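Local coordinates for protein signal recognition particle receptor FtsY (Sulfolobus acidocaldarius, PDB 5L3S) that serves as the receptor for the signal recognition particle, joining a helical bundle domain to an SRP54-type nucleotide-binding domain of the P-loop class, at residues I218-S223 with A244-K249; G108-G113 with G193-D198; D21-V26 with E64-I69. All coordinates share one frame; numbering follows the deposited sequence.

In the fold
Interactions 1 and 2 belong to the P-loop domain and meet each other, their centres about 11 Å apart, while interaction 3 lies in the helical bundle, its centre about 35 and 42 Å from theirs. Interaction 1 is deep core, two adjacent parallel strands held by backbone hydrogen bonds and branched aliphatic side chains, with polar groups gathered at the nucleotide end. Interaction 2 is also buried, but it joins two loops whose direct bonding is sparse; the amides of Gly111 and Gly113 turn to the phosphates instead. Both contacts touch the same GNP of chain R. Interaction 3 sits nearer the surface, where two helices meet through one apolar patch and ordered water.

Interaction 1 of 3, residues I218-S223 with A244-K249; sequences ILILDS and AVILTK. With GNP (phosphoaminophosphonic acid-guanylate ester), chain R.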
loop_
_atom_site.group_PDB
_atom_site.type_symbol
_atom_site.label_atom_id
_atom_site.label_comp_id
_atom_site.label_asym_id
_atom_site.label_seq_id
_atom_site.Cartn_x
_atom_site.Cartn_y
_atom_site.Cartn_z
ATOM N N ILE B 218 7.031 0.163 -16.652
ATOM C CA ILE B 218 7.144 0.733 -15.320
ATOM C C ILE B 218 6.235 0.007 -14.333
ATOM O O ILE B 218 5.022 -0.030 -14.508
ATOM C CB ILE B 218 6.787 2.230 -15.293
ATOM C CG1 ILE B 218 7.701 3.010 -16.251
ATOM C CG2 ILE B 218 6.910 2.783 -13.871
ATOM C CD1 ILE B 218 7.395 4.493 -16.314
ATOM N N LEU B 219 6.847 -0.565 -13.305
ATOM C CA LEU B 219 6.105 -1.152 -12.200
ATOM C C LEU B 219 5.790 -0.048 -11.210
ATOM O O LEU B 219 6.664 0.753 -10.857
ATOM C CB LEU B 219 6.936 -2.241 -11.524
ATOM C CG LEU B 219 6.355 -2.781 -10.200
ATOM C CD1 LEU B 219 5.035 -3.483 -10.428
ATOM C CD2 LEU B 219 7.397 -3.688 -9.483
ATOM N N ILE B 220 4.533 0.015 -10.776
ATOM C CA ILE B 220 4.152 0.948 -9.723
ATOM C C ILE B 220 4.110 0.233 -8.361
ATOM O O ILE B 220 3.474 -0.805 -8.226
ATOM C CB ILE B 220 2.790 1.604 -10.009
ATOM C CG1 ILE B 220 2.783 2.247 -11.409
ATOM C CG2 ILE B 220 2.480 2.639 -8.940
ATOM C CD1 ILE B 220 3.913 3.248 -11.603
ATOM N N LEU B 221 4.831 0.776 -7.382
ATOM C CA LEU B 221 4.808 0.271 -6.008
ATOM C C LEU B 221 4.335 1.373 -5.057
ATOM O O LEU B 221 4.660 2.546 -5.235
ATOM C CB LEU B 221 6.206 -0.250 -5.582
ATOM C CG LEU B 221 6.770 -1.444 -6.375
ATOM C CD1 LEU B 221 8.233 -1.737 -6.039
ATOM C CD2 LEU B 221 5.914 -2.711 -6.163
ATOM N N ASP B 222 3.563 0.977 -4.045
ATOM C CA ASP B 222 3.059 1.867 -3.005
ATOM C C ASP B 222 4.119 2.004 -1.908
ATOM O O ASP B 222 4.515 1.009 -1.300
ATOM C CB ASP B 222 1.786 1.231 -2.397
ATOM C CG ASP B 222 1.002 2.178 -1.498
ATOM O OD1 ASP B 222 1.608 3.051 -0.840
ATOM O OD2 ASP B 222 -0.248 2.039 -1.457
ATOM N N SER B 223 4.563 3.227 -1.628
ATOM C CA SER B 223 5.612 3.408 -0.610
ATOM C C SER B 223 5.148 3.129 0.821
ATOM O O SER B 223 5.983 2.997 1.719
ATOM C CB SER B 223 6.239 4.796 -0.685
ATOM O OG SER B 223 5.325 5.789 -0.265
ATOM N N ALA B 244 11.893 -0.024 -14.774
ATOM C CA ALA B 244 12.014 0.893 -13.642
ATOM C C ALA B 244 10.755 0.913 -12.772
ATOM O O ALA B 244 9.727 0.343 -13.126
ATOM C CB ALA B 244 12.338 2.289 -14.112
ATOM N N VAL B 245 10.850 1.595 -11.634
ATOM C CA VAL B 245 9.744 1.649 -10.696
ATOM C C VAL B 245 9.398 3.107 -10.434
ATOM O O VAL B 245 10.290 3.966 -10.390
ATOM C CB VAL B 245 10.163 0.967 -9.366
ATOM C CG1 VAL B 245 9.205 1.302 -8.234
ATOM C CG2 VAL B 245 10.278 -0.542 -9.564
ATOM N N ILE B 246 8.112 3.384 -10.262
ATOM C CA ILE B 246 7.683 4.633 -9.649
ATOM C C ILE B 246 7.038 4.299 -8.293
ATOM O O ILE B 246 6.180 3.427 -8.214
ATOM C CB ILE B 246 6.710 5.419 -10.574
ATOM C CG1 ILE B 246 7.476 5.953 -11.801
ATOM C CG2 ILE B 246 6.035 6.567 -9.811
ATOM C CD1 ILE B 246 6.579 6.620 -12.879
ATOM N N LEU B 247 7.488 4.979 -7.238
ATOM C CA LEU B 247 6.952 4.791 -5.886
ATOM C C LEU B 247 5.942 5.882 -5.593
ATOM O O LEU B 247 6.254 7.065 -5.757
ATOM C CB LEU B 247 8.084 4.918 -4.855
ATOM C CG LEU B 247 9.239 3.930 -4.920
ATOM C CD1 LEU B 247 10.153 4.124 -3.702
ATOM C CD2 LEU B 247 8.688 2.520 -4.956
ATOM N N THR B 248 4.748 5.504 -5.132
ATOM C CA THR B 248 3.688 6.480 -4.877
ATOM C C THR B 248 3.440 6.739 -3.387
ATOM O O THR B 248 3.901 5.984 -2.530
ATOM C CB THR B 248 2.348 5.978 -5.450
ATOM O OG1 THR B 248 2.008 4.752 -4.798
ATOM C CG2 THR B 248 2.458 5.739 -6.977
ATOM N N LYS B 249 2.696 7.809 -3.100
ATOM C CA LYS B 249 2.180 8.085 -1.767
ATOM C C LYS B 249 3.282 8.339 -0.754
ATOM O O LYS B 249 3.116 8.080 0.427
ATOM C CB LYS B 249 1.251 6.951 -1.291
ATOM C CG LYS B 249 0.106 6.655 -2.259
ATOM C CD LYS B 249 -0.728 5.428 -1.804
ATOM C CE LYS B 249 -1.588 4.904 -2.990
ATOM N NZ LYS B 249 -2.292 3.618 -2.665
HETATM P PG GNP R . -6.502 0.338 -9.794
HETATM O O1G GNP R . -6.576 0.714 -11.255
HETATM O O2G GNP R . -7.870 0.017 -9.207
HETATM O O3G GNP R . -5.630 -0.863 -9.500
HETATM N N3B GNP R . -5.912 1.582 -8.978
HETATM P PB GNP R . -4.598 2.388 -9.495
HETATM O O1B GNP R . -4.775 2.775 -10.895
HETATM O O2B GNP R . -3.408 1.558 -9.255
HETATM O O3A GNP R . -4.533 3.622 -8.621
HETATM P PA GNP R . -5.265 4.965 -8.756
HETATM O O1A GNP R . -4.570 5.848 -9.748
HETATM O O2A GNP R . -6.734 4.760 -8.950
HETATM O "O5'" GNP R . -5.009 5.692 -7.390
HETATM C "C5'" GNP R . -5.559 5.201 -6.125
HETATM C "C4'" GNP R . -5.649 6.360 -5.147
HETATM O "O4'" GNP R . -4.302 6.764 -4.698
HETATM C "C3'" GNP R . -6.277 7.612 -5.727
HETATM O "O3'" GNP R . -7.017 8.259 -4.707
HETATM C "C2'" GNP R . -5.059 8.470 -6.111
HETATM O "O2'" GNP R . -5.377 9.851 -6.105
HETATM C "C1'" GNP R . -4.175 8.151 -4.895
HETATM N N9 GNP R . -2.762 8.436 -5.139
HETATM C C8 GNP R . -1.979 8.043 -6.191
HETATM N N7 GNP R . -0.726 8.453 -6.102
HETATM C C5 GNP R . -0.705 9.155 -4.899
HETATM C C6 GNP R . 0.359 9.831 -4.265
HETATM O O6 GNP R . 1.517 9.938 -4.694
HETATM N N1 GNP R . -0.034 10.432 -3.065
HETATM C C2 GNP R . -1.315 10.349 -2.540
HETATM N N2 GNP R . -1.554 10.965 -1.383
HETATM N N3 GNP R . -2.318 9.714 -3.135
HETATM C C4 GNP R . -1.943 9.153 -4.302
#
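Ile218-Asp222 and Ala244-Thr248 are neighbouring parallel strands of the P-loop domain's central sheet, each followed here by one loop residue, Ser223 and Lys249; they are the two strands of a beta-alpha-beta unit connected through helix 228-239. The short axes diverge by 28°, and in-register pairing runs from Ile218-Ala244 to Asp222-Thr248. Four backbone bonds establish this: Leu219 N to Ala244 O, Ile246 N to Leu219 O, Leu221 N to Ile246 O and Thr248 N to Leu221 O. On one face Ile220 lies beside Ile246, pointing the same way, with CD1 3.7 Å from Ile246 CB, while its CG2 meets Thr248 CG2 at 3.7 Å. On the other, Leu221 CB touches Leu247 CD2 at 3.8 Å and Leu221 CD1 reaches Val245 CG1.

At the C-terminal end of the strand pair, Thr248 O accepts twice from Ser223, from N at 3.0 Å and from OG at 2.7 Å; chi1 of 70° sets OG between the backbone N and the carbonyl carbon, within reach of that oxygen. The extended Lys249 chain passes guanine atoms C5 and C6 with its CG, and its NZ makes a 2.9 Å salt bridge to Asp222 OD2 from above the carboxylate plane, 48° out of it. Lys249 NZ is also bonded to Gly111 O and to the backbone of another chain. Lys249 N donates to GNP (chain R) O6 at 2.9 Å.

Strand 102-107 bonds to the backbone of Ile218 and Ile220, and strand 270-274 to that of Val245; helices 228-239 and 258-266 pack over the face of Leu219, Leu221, Val245 and Leu247.

Interaction 2 of 3, residues G108-G113 with G193-D198; sequences GVNGVG and GRMHID. With GNP (phosphoaminophosphonic acid-guanylate ester), chain R; GNP (phosphoaminophosphonic acid-guanylate ester), chain I.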
loop_
_atom_site.group_PDB
_atom_site.type_symbol
_atom_site.label_atom_id
_atom_site.label_comp_id
_atom_site.label_asym_id
_atom_site.label_seq_id
_atom_site.Cartn_x
_atom_site.Cartn_y
_atom_site.Cartn_z
ATOM N N GLY B 108 1.013 -3.040 -12.010
ATOM C CA GLY B 108 1.290 -3.214 -10.585
ATOM C C GLY B 108 0.021 -3.708 -9.916
ATOM O O GLY B 108 -1.012 -3.859 -10.576
ATOM N N VAL B 109 0.080 -3.952 -8.606
ATOM C CA VAL B 109 -1.082 -4.503 -7.921
ATOM C C VAL B 109 -2.183 -3.467 -7.731
ATOM O O VAL B 109 -1.985 -2.274 -7.950
ATOM C CB VAL B 109 -0.703 -5.166 -6.548
ATOM C CG1 VAL B 109 0.410 -6.181 -6.737
ATOM C CG2 VAL B 109 -0.292 -4.125 -5.535
ATOM N N ASN B 110 -3.359 -3.934 -7.328
ATOM C CA ASN B 110 -4.515 -3.059 -7.197
ATOM C C ASN B 110 -4.342 -1.894 -6.254
ATOM O O ASN B 110 -3.883 -2.066 -5.120
ATOM C CB ASN B 110 -5.717 -3.887 -6.724
ATOM C CG ASN B 110 -5.946 -5.065 -7.598
ATOM O OD1 ASN B 110 -5.283 -6.100 -7.448
ATOM N ND2 ASN B 110 -6.870 -4.923 -8.551
ATOM N N GLY B 111 -4.733 -0.716 -6.723
ATOM C CA GLY B 111 -4.827 0.464 -5.878
ATOM C C GLY B 111 -3.517 1.223 -5.627
ATOM O O GLY B 111 -3.539 2.261 -4.953
ATOM N N VAL B 112 -2.391 0.736 -6.150
ATOM C CA VAL B 112 -1.082 1.385 -5.871
ATOM C C VAL B 112 -0.904 2.788 -6.453
ATOM O O VAL B 112 -0.114 3.591 -5.936
ATOM C CB VAL B 112 0.143 0.531 -6.334
ATOM C CG1 VAL B 112 0.275 -0.714 -5.478
ATOM C CG2 VAL B 112 0.079 0.196 -7.858
ATOM N N GLY B 113 -1.606 3.080 -7.543
ATOM C CA GLY B 113 -1.567 4.422 -8.085
ATOM C C GLY B 113 -1.240 4.557 -9.566
ATOM O O GLY B 113 -0.837 5.630 -9.984
ATOM N N GLY B 193 -5.334 -3.211 -12.179
ATOM C CA GLY B 193 -4.606 -3.784 -11.057
ATOM C C GLY B 193 -4.668 -5.294 -11.161
ATOM O O GLY B 193 -5.655 -5.860 -11.633
ATOM N N ARG B 194 -3.605 -5.956 -10.732
ATOM C CA ARG B 194 -3.570 -7.411 -10.754
ATOM C C ARG B 194 -2.563 -7.874 -9.719
ATOM O O ARG B 194 -1.534 -7.225 -9.527
ATOM C CB ARG B 194 -3.209 -7.936 -12.157
ATOM C CG ARG B 194 -1.730 -7.760 -12.585
ATOM C CD ARG B 194 -1.580 -7.852 -14.119
ATOM N NE ARG B 194 -2.277 -6.725 -14.711
ATOM C CZ ARG B 194 -3.202 -6.810 -15.661
ATOM N NH1 ARG B 194 -3.534 -7.982 -16.194
ATOM N NH2 ARG B 194 -3.792 -5.703 -16.077
ATOM N N MET B 195 -2.862 -8.973 -9.036
ATOM C CA MET B 195 -1.878 -9.572 -8.140
ATOM C C MET B 195 -0.781 -10.261 -8.932
ATOM O O MET B 195 -1.033 -10.895 -9.956
ATOM C CB MET B 195 -2.532 -10.583 -7.188
ATOM C CG MET B 195 -3.429 -9.964 -6.127
ATOM S SD MET B 195 -2.521 -8.836 -5.037
ATOM C CE MET B 195 -1.014 -9.743 -4.822
ATOM N N HIS B 196 0.442 -10.150 -8.435
ATOM C CA HIS B 196 1.593 -10.780 -9.058
ATOM C C HIS B 196 1.488 -12.308 -9.075
ATOM O O HIS B 196 2.160 -12.959 -9.862
ATOM C CB HIS B 196 2.882 -10.312 -8.364
ATOM C CG HIS B 196 2.814 -10.366 -6.865
ATOM N ND1 HIS B 196 1.928 -9.604 -6.131
ATOM C CD2 HIS B 196 3.530 -11.085 -5.965
ATOM C CE1 HIS B 196 2.107 -9.851 -4.842
ATOM N NE2 HIS B 196 3.065 -10.750 -4.715
ATOM N N ILE B 197 0.630 -12.877 -8.223
ATOM C CA ILE B 197 0.442 -14.327 -8.172
ATOM C C ILE B 197 -0.832 -14.795 -8.888
ATOM O O ILE B 197 -1.189 -15.968 -8.836
ATOM C CB ILE B 197 0.409 -14.860 -6.715
ATOM C CG1 ILE B 197 -0.645 -14.117 -5.892
ATOM C CG2 ILE B 197 1.802 -14.756 -6.072
ATOM C CD1 ILE B 197 -0.864 -14.691 -4.508
ATOM N N ASP B 198 -1.517 -13.873 -9.551
ATOM C CA ASP B 198 -2.713 -14.221 -10.311
ATOM C C ASP B 198 -2.282 -14.628 -11.719
ATOM O O ASP B 198 -2.022 -13.774 -12.562
ATOM C CB ASP B 198 -3.651 -13.011 -10.354
ATOM C CG ASP B 198 -4.996 -13.322 -10.989
ATOM O OD1 ASP B 198 -5.081 -14.209 -11.862
ATOM O OD2 ASP B 198 -5.973 -12.658 -10.610
HETATM P PG GNP R . -6.502 0.338 -9.794
HETATM O O1G GNP R . -6.576 0.714 -11.255
HETATM O O2G GNP R . -7.870 0.017 -9.207
HETATM O O3G GNP R . -5.630 -0.863 -9.500
HETATM N N3B GNP R . -5.912 1.582 -8.978
HETATM P PB GNP R . -4.598 2.388 -9.495
HETATM O O1B GNP R . -4.775 2.775 -10.895
HETATM O O2B GNP R . -3.408 1.558 -9.255
HETATM O O3A GNP R . -4.533 3.622 -8.621
HETATM P PA GNP R . -5.265 4.965 -8.756
HETATM O O1A GNP R . -4.570 5.848 -9.748
HETATM O O2A GNP R . -6.734 4.760 -8.950
HETATM O "O5'" GNP R . -5.009 5.692 -7.390
HETATM C "C5'" GNP R . -5.559 5.201 -6.125
HETATM C "C4'" GNP R . -5.649 6.360 -5.147
HETATM O "O4'" GNP R . -4.302 6.764 -4.698
HETATM C "C3'" GNP R . -6.277 7.612 -5.727
HETATM O "O3'" GNP R . -7.017 8.259 -4.707
HETATM C "C2'" GNP R . -5.059 8.470 -6.111
HETATM O "O2'" GNP R . -5.377 9.851 -6.105
HETATM C "C1'" GNP R . -4.175 8.151 -4.895
HETATM N N9 GNP R . -2.762 8.436 -5.139
HETATM C C8 GNP R . -1.979 8.043 -6.191
HETATM N N7 GNP R . -0.726 8.453 -6.102
HETATM C C5 GNP R . -0.705 9.155 -4.899
HETATM C C6 GNP R . 0.359 9.831 -4.265
HETATM O O6 GNP R . 1.517 9.938 -4.694
HETATM N N1 GNP R . -0.034 10.432 -3.065
HETATM C C2 GNP R . -1.315 10.349 -2.540
HETATM N N2 GNP R . -1.554 10.965 -1.383
HETATM N N3 GNP R . -2.318 9.714 -3.135
HETATM C C4 GNP R . -1.943 9.153 -4.302
HETATM P PG GNP I . -9.684 5.734 -3.332
HETATM O O1G GNP I . -8.872 6.408 -4.448
HETATM O O2G GNP I . -11.100 6.234 -3.281
HETATM O O3G GNP I . -8.884 5.957 -2.065
HETATM N N3B GNP I . -9.640 4.147 -3.619
HETATM P PB GNP I . -10.500 3.047 -2.746
HETATM O O1B GNP I . -11.894 3.444 -2.910
HETATM O O2B GNP I . -9.936 2.962 -1.380
HETATM O O3A GNP I . -10.222 1.664 -3.379
HETATM P PA GNP I . -10.911 1.060 -4.655
HETATM O O1A GNP I . -10.877 1.990 -5.801
HETATM O O2A GNP I . -12.240 0.526 -4.273
HETATM O "O5'" GNP I . -10.062 -0.225 -4.977
HETATM C "C5'" GNP I . -8.660 -0.159 -5.260
HETATM C "C4'" GNP I . -8.310 -1.404 -6.064
HETATM O "O4'" GNP I . -8.279 -2.571 -5.205
HETATM C "C3'" GNP I . -9.318 -1.766 -7.154
HETATM O "O3'" GNP I . -8.614 -2.289 -8.261
HETATM C "C2'" GNP I . -10.170 -2.875 -6.520
HETATM O "O2'" GNP I . -10.688 -3.735 -7.514
HETATM C "C1'" GNP I . -9.095 -3.602 -5.719
HETATM N N9 GNP I . -9.496 -4.388 -4.543
HETATM C C8 GNP I . -10.268 -4.025 -3.458
HETATM N N7 GNP I . -10.358 -4.984 -2.551
HETATM C C5 GNP I . -9.578 -6.037 -3.068
HETATM C C6 GNP I . -9.277 -7.343 -2.592
HETATM O O6 GNP I . -9.652 -7.897 -1.531
HETATM N N1 GNP I . -8.443 -8.043 -3.468
HETATM C C2 GNP I . -7.965 -7.557 -4.659
HETATM N N2 GNP I . -7.188 -8.353 -5.411
HETATM N N3 GNP I . -8.259 -6.356 -5.105
HETATM C C4 GNP I . -9.051 -5.658 -4.286
HETATM O O HOH W 1 -1.332 -4.098 -13.875
#
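Val109 and His196 lie side by side, pointing the same way, and the valine CG1 approaches the imidazole obliquely, 3.8 Å from His196 ND1. That nitrogen is buried here without a polar partner in the model, whereas NE2 bonds to a polar side chain of another chain. Val109 CA, in turn, makes a CA-H...O contact with Arg194 O at 3.2 Å. Asn110 is turned differently: chi1 of -53° puts CG anti to its carbonyl carbon, and the amide runs past Gly193 to GNP of chain I, where ND2 donates to O3' at 3.2 Å in a nearly straight bond (165°). Side-chain-less Gly193 can press against the loop, its CA 3.9 Å from Asn110 CA. Direct polar bonding is slight, a weak bond from Arg194 N to Gly108 O at 3.3 Å. Water 1 adds a bridge from Gly108 N to Arg194, its O lying in the guanidinium plane 2.9 Å from Arg194 NE and accepting from both. Gly111 N and Gly113 N each donate at 2.9 Å to GNP (chain R), to O3G and O2B respectively. Backbone amides wrapped round phosphate oxygens are characteristic of a P-loop (Walker A), here beside the DTAGR sequence of SRP-type GTPases that ends in Gly193 and Arg194.

Interaction 3 of 3, residues D21-V26 with E64-I69; sequences DDLNDV and EEVEEI
Glu67 reaches from its helix over Val26 toward the backbone of the facing one. Its CB lies 4.3 Å from Val26 CG2. From there chi1 of -28°, well off a staggered value, places CG, and the bend at chi2 (-76°) swings CD back toward helix 20-36. At the tip the two carboxylate oxygens divide their work. OE1 rests 3.2 Å from Val26 CB and accepts from water 2, while OE2 accepts from water 3 at 2.9 Å. Both waters also donate to Asp22 O, at 2.8 Å for water 2, and water 2 accepts from Val26 N at 2.9 Å. Water 2 therefore sits where a helical bond between Asp22 O and Val26 N would run, consistent with the kink of the helix at this point, where the N of Asp25 and Val26 lack bonds to the turn before. The two segments make no direct hydrogen bond, and the polar half of the contact is carried by water.

This is helix-to-helix packing in the helical bundle domain of an SRP54-type protein, between the start of helix 66-85, with Glu65 at its N-cap, and helix 20-36. Beside the water pair, Val66 supplies the apolar half. Its CG1 stands 3.9 Å from Asp22 O and meets Leu23 CD2 at 4.0 Å, the two side chains crossing at about a right angle. Leu23 continues onto Ile18, Ile56 and Val70, and Val26 also packs on Val70, one turn further along helix 66-85.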
loop_
_atom_site.group_PDB
_atom_site.type_symbol
_atom_site.label_atom_id
_atom_site.label_comp_id
_atom_site.label_asym_id
_atom_site.label_seq_id
_atom_site.Cartn_x
_atom_site.Cartn_y
_atom_site.Cartn_z
ATOM N N ASP B 21 33.130 -5.673 18.672
ATOM C CA ASP B 21 32.610 -5.118 19.918
ATOM C C ASP B 21 32.400 -3.602 19.861
ATOM O O ASP B 21 31.509 -3.069 20.524
ATOM C CB ASP B 21 33.554 -5.482 21.069
ATOM C CG ASP B 21 33.144 -4.857 22.385
ATOM O OD1 ASP B 21 33.827 -3.911 22.837
ATOM O OD2 ASP B 21 32.140 -5.312 22.969
ATOM N N ASP B 22 33.217 -2.914 19.069
ATOM C CA ASP B 22 33.062 -1.475 18.875
ATOM C C ASP B 22 31.772 -1.144 18.112
ATOM O O ASP B 22 31.241 -0.042 18.233
ATOM C CB ASP B 22 34.248 -0.906 18.095
ATOM C CG ASP B 22 35.574 -1.067 18.831
ATOM O OD1 ASP B 22 35.631 -0.735 20.032
ATOM O OD2 ASP B 22 36.555 -1.522 18.205
ATOM N N LEU B 23 31.286 -2.100 17.323
ATOM C CA LEU B 23 30.217 -1.835 16.347
ATOM C C LEU B 23 28.818 -2.230 16.807
ATOM O O LEU B 23 27.818 -1.776 16.242
ATOM C CB LEU B 23 30.517 -2.566 15.038
ATOM C CG LEU B 23 31.806 -2.220 14.302
ATOM C CD1 LEU B 23 31.896 -2.977 12.994
ATOM C CD2 LEU B 23 31.893 -0.733 14.053
ATOM N N ASN B 24 28.745 -3.083 17.821
ATOM C CA ASN B 24 27.478 -3.691 18.221
ATOM C C ASN B 24 26.319 -2.736 18.515
ATOM O O ASN B 24 25.236 -2.884 17.950
ATOM C CB ASN B 24 27.696 -4.650 19.393
ATOM C CG ASN B 24 28.445 -5.902 18.976
ATOM O OD1 ASN B 24 28.425 -6.288 17.803
ATOM N ND2 ASN B 24 29.100 -6.549 19.932
ATOM N N ASP B 25 26.541 -1.768 19.398
ATOM C CA ASP B 25 25.488 -0.825 19.761
ATOM C C ASP B 25 24.977 -0.014 18.579
ATOM O O ASP B 25 23.770 0.150 18.405
ATOM C CB ASP B 25 25.963 0.129 20.854
ATOM C CG ASP B 25 26.083 -0.545 22.194
ATOM O OD1 ASP B 25 25.494 -1.634 22.355
ATOM O OD2 ASP B 25 26.757 0.015 23.083
ATOM N N VAL B 26 25.890 0.513 17.774
ATOM C CA VAL B 26 25.471 1.360 16.667
ATOM C C VAL B 26 24.811 0.550 15.545
ATOM O O VAL B 26 23.893 1.036 14.874
ATOM C CB VAL B 26 26.635 2.238 16.133
ATOM C CG1 VAL B 26 27.736 1.379 15.534
ATOM C CG2 VAL B 26 26.113 3.246 15.118
ATOM N N GLU B 64 38.397 10.083 17.360
ATOM C CA GLU B 64 37.254 9.987 16.459
ATOM C C GLU B 64 36.196 9.057 17.043
ATOM O O GLU B 64 36.519 8.054 17.680
ATOM C CB GLU B 64 37.678 9.493 15.073
ATOM C CG GLU B 64 38.222 10.578 14.161
ATOM C CD GLU B 64 38.408 10.091 12.737
ATOM O OE1 GLU B 64 39.324 9.274 12.500
ATOM O OE2 GLU B 64 37.634 10.519 11.855
ATOM N N GLU B 65 34.930 9.397 16.826
ATOM C CA GLU B 65 33.834 8.578 17.316
ATOM C C GLU B 65 33.535 7.452 16.336
ATOM O O GLU B 65 33.123 7.703 15.204
ATOM C CB GLU B 65 32.576 9.425 17.517
ATOM C CG GLU B 65 32.720 10.534 18.540
ATOM C CD GLU B 65 31.462 11.374 18.661
ATOM O OE1 GLU B 65 30.556 11.226 17.809
ATOM O OE2 GLU B 65 31.378 12.184 19.609
ATOM N N VAL B 66 33.744 6.217 16.784
ATOM C CA VAL B 66 33.428 5.030 15.994
ATOM C C VAL B 66 32.022 5.105 15.400
ATOM O O VAL B 66 31.825 4.838 14.211
ATOM C CB VAL B 66 33.551 3.750 16.848
ATOM C CG1 VAL B 66 33.132 2.526 16.049
ATOM C CG2 VAL B 66 34.966 3.595 17.353
ATOM N N GLU B 67 31.059 5.498 16.230
ATOM C CA GLU B 67 29.648 5.531 15.837
ATOM C C GLU B 67 29.429 6.366 14.578
ATOM O O GLU B 67 28.682 5.968 13.686
ATOM C CB GLU B 67 28.782 6.086 16.975
ATOM C CG GLU B 67 29.338 5.856 18.377
ATOM C CD GLU B 67 29.159 4.430 18.862
ATOM O OE1 GLU B 67 28.190 3.769 18.432
ATOM O OE2 GLU B 67 29.987 3.969 19.676
ATOM N N GLU B 68 30.091 7.516 14.502
ATOM C CA GLU B 68 29.910 8.400 13.357
ATOM C C GLU B 68 30.529 7.844 12.078
ATOM O O GLU B 68 29.924 7.945 11.014
ATOM C CB GLU B 68 30.429 9.812 13.631
ATOM C CG GLU B 68 29.974 10.808 12.568
ATOM C CD GLU B 68 30.420 12.230 12.842
ATOM O OE1 GLU B 68 31.385 12.416 13.617
ATOM O OE2 GLU B 68 29.801 13.161 12.280
ATOM N N ILE B 69 31.725 7.260 12.177
ATOM C CA ILE B 69 32.329 6.597 11.020
ATOM C C ILE B 69 31.410 5.491 10.484
ATOM O O ILE B 69 31.286 5.307 9.275
ATOM C CB ILE B 69 33.741 6.031 11.326
ATOM C CG1 ILE B 69 34.767 7.161 11.403
ATOM C CG2 ILE B 69 34.188 5.053 10.247
ATOM C CD1 ILE B 69 35.071 7.629 12.800
HETATM O O HOH W 2 28.638 0.793 18.739
HETATM O O HOH W 3 32.152 2.089 20.081
#